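Toluene, o-xylene monooxygenase oxygenase subunit (Pseudomonas stutzeri, PDB 2INC) is a component of the toluene/o-xylene monooxygenase hydroxylase, a ferritin-like, multi-chain enzyme that probably uses molecular oxygen to hydroxylate aromatic hydrocarbons. Local coordinates at residues 181-184 with 185-189. Numbering follows the deposited sequence.
Sequences RERD and VWEND
The carbonyl O of Arg-181 accepts the N-H of Val-185 at 3.1 Å and also meets the CG2 methyl of that valine. One residue on, Trp-186 N reaches Glu-182 O at 2.8 Å, while the Glu-182 carboxylate turns back to Thr-119 and Arg-122. Arg-183 adds a side-chain link of i to i+4 type to its backbone bond with Glu-187. Its CG is anti to the backbone N (chi1 -178°) and the chain runs extended, carrying NE to Glu-187 OE2 at 2.8 Å in a salt bridge. The carboxylate oxygen lies near the guanidinium plane, but NE meets it from above the carboxylate, the two planes being 84° apart. A leucine in place of Arg-183 would probably leave Glu-187 OE2 without its charged mate and cost the bond to the neighbouring protein. Asp-184 O takes two donors, Asn-188 N at 2.9 Å and, on an in-plane lone pair, Asn-188 ND2 at 3.1 Å, tying the asparagine side chain back over the helix end. Trp-186 stacks on Tyr-123 of helix 121-138 and touches Ile-199 of helix 190-202, while Arg-183 and Glu-187 also bond to another protein chain, placing helix 182-188 at a subunit interface.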
loop_
_atom_site.group_PDB
_atom_site.type_symbol
_atom_site.label_atom_id
_atom_site.label_comp_id
_atom_site.label_asym_id
_atom_site.label_seq_id
_atom_site.Cartn_x
_atom_site.Cartn_y
_atom_site.Cartn_z
ATOM N N ARG B 181 21.298 -21.288 32.543
ATOM C CA ARG B 181 21.946 -20.757 33.713
ATOM C C ARG B 181 21.759 -19.290 34.009
ATOM O O ARG B 181 22.209 -18.824 35.078
ATOM C CB ARG B 181 23.441 -21.035 33.627
ATOM C CG ARG B 181 23.760 -22.188 34.452
ATOM C CD ARG B 181 23.807 -23.366 33.613
ATOM N NE ARG B 181 25.151 -23.897 33.698
ATOM C CZ ARG B 181 25.398 -25.200 33.656
ATOM N NH1 ARG B 181 24.370 -26.044 33.513
ATOM N NH2 ARG B 181 26.649 -25.650 33.775
ATOM N N GLU B 182 21.136 -18.538 33.092
ATOM C CA GLU B 182 21.240 -17.072 33.206
ATOM C C GLU B 182 20.529 -16.582 34.461
ATOM O O GLU B 182 20.928 -15.596 35.055
ATOM C CB GLU B 182 20.619 -16.370 31.992
ATOM C CG GLU B 182 21.525 -16.398 30.775
ATOM C CD GLU B 182 21.548 -17.751 30.049
ATOM O OE1 GLU B 182 22.548 -17.993 29.320
ATOM O OE2 GLU B 182 20.580 -18.529 30.174
ATOM N N ARG B 183 19.436 -17.226 34.834
ATOM C CA ARG B 183 18.710 -16.696 36.019
ATOM C C ARG B 183 19.609 -16.754 37.289
ATOM O O ARG B 183 19.620 -15.865 38.120
ATOM C CB ARG B 183 17.420 -17.480 36.251
ATOM C CG ARG B 183 16.602 -16.916 37.444
ATOM C CD ARG B 183 15.294 -17.608 37.547
ATOM N NE ARG B 183 14.498 -17.164 38.704
ATOM C CZ ARG B 183 13.197 -17.432 38.849
ATOM N NH1 ARG B 183 12.546 -18.116 37.935
ATOM N NH2 ARG B 183 12.543 -16.976 39.903
ATOM N N ASP B 184 20.331 -17.840 37.435
ATOM C CA ASP B 184 21.204 -18.008 38.584
ATOM C C ASP B 184 22.386 -17.040 38.511
ATOM O O ASP B 184 22.858 -16.520 39.511
ATOM C CB ASP B 184 21.665 -19.420 38.560
ATOM C CG ASP B 184 20.594 -20.353 39.045
ATOM O OD1 ASP B 184 19.758 -19.916 39.890
ATOM O OD2 ASP B 184 20.596 -21.510 38.623
ATOM N N VAL B 185 22.879 -16.796 37.323
ATOM C CA VAL B 185 23.923 -15.768 37.185
ATOM C C VAL B 185 23.362 -14.389 37.592
ATOM O O VAL B 185 23.921 -13.723 38.448
ATOM C CB VAL B 185 24.479 -15.719 35.749
ATOM C CG1 VAL B 185 25.572 -14.674 35.626
ATOM C CG2 VAL B 185 25.085 -17.039 35.380
ATOM N N TRP B 186 22.258 -13.957 36.963
ATOM C CA TRP B 186 21.627 -12.664 37.295
ATOM C C TRP B 186 21.344 -12.553 38.816
ATOM O O TRP B 186 21.587 -11.509 39.422
ATOM C CB TRP B 186 20.325 -12.530 36.481
ATOM C CG TRP B 186 19.401 -11.432 36.823
ATOM C CD1 TRP B 186 18.133 -11.566 37.348
ATOM C CD2 TRP B 186 19.606 -10.020 36.638
ATOM N NE1 TRP B 186 17.557 -10.352 37.490
ATOM C CE2 TRP B 186 18.424 -9.377 37.060
ATOM C CE3 TRP B 186 20.691 -9.244 36.202
ATOM C CZ2 TRP B 186 18.268 -7.995 37.038
ATOM C CZ3 TRP B 186 20.533 -7.843 36.175
ATOM C CH2 TRP B 186 19.338 -7.241 36.596
ATOM N N GLU B 187 20.811 -13.629 39.410
ATOM C CA GLU B 187 20.473 -13.579 40.849
ATOM C C GLU B 187 21.630 -13.703 41.831
ATOM O O GLU B 187 21.511 -13.155 42.933
ATOM C CB GLU B 187 19.445 -14.666 41.160
ATOM C CG GLU B 187 18.096 -14.314 40.566
ATOM C CD GLU B 187 17.069 -15.394 40.818
ATOM O OE1 GLU B 187 17.398 -16.331 41.526
ATOM O OE2 GLU B 187 15.943 -15.338 40.292
ATOM N N ASN B 188 22.738 -14.373 41.445
ATOM C CA ASN B 188 23.827 -14.715 42.370
ATOM C C ASN B 188 25.245 -14.250 42.068
ATOM O O ASN B 188 26.104 -14.306 42.947
ATOM C CB ASN B 188 23.836 -16.238 42.651
ATOM C CG ASN B 188 22.500 -16.743 43.092
ATOM O OD1 ASN B 188 22.078 -16.470 44.219
ATOM N ND2 ASN B 188 21.798 -17.441 42.220
ATOM N N ASP B 189 25.530 -13.792 40.841
ATOM C CA ASP B 189 26.901 -13.476 40.503
ATOM C C ASP B 189 27.196 -12.070 40.968
ATOM O O ASP B 189 26.462 -11.157 40.585
ATOM C CB ASP B 189 27.091 -13.571 38.950
ATOM C CG ASP B 189 28.539 -13.417 38.511
ATOM O OD1 ASP B 189 28.969 -14.195 37.625
ATOM O OD2 ASP B 189 29.256 -12.503 38.979
#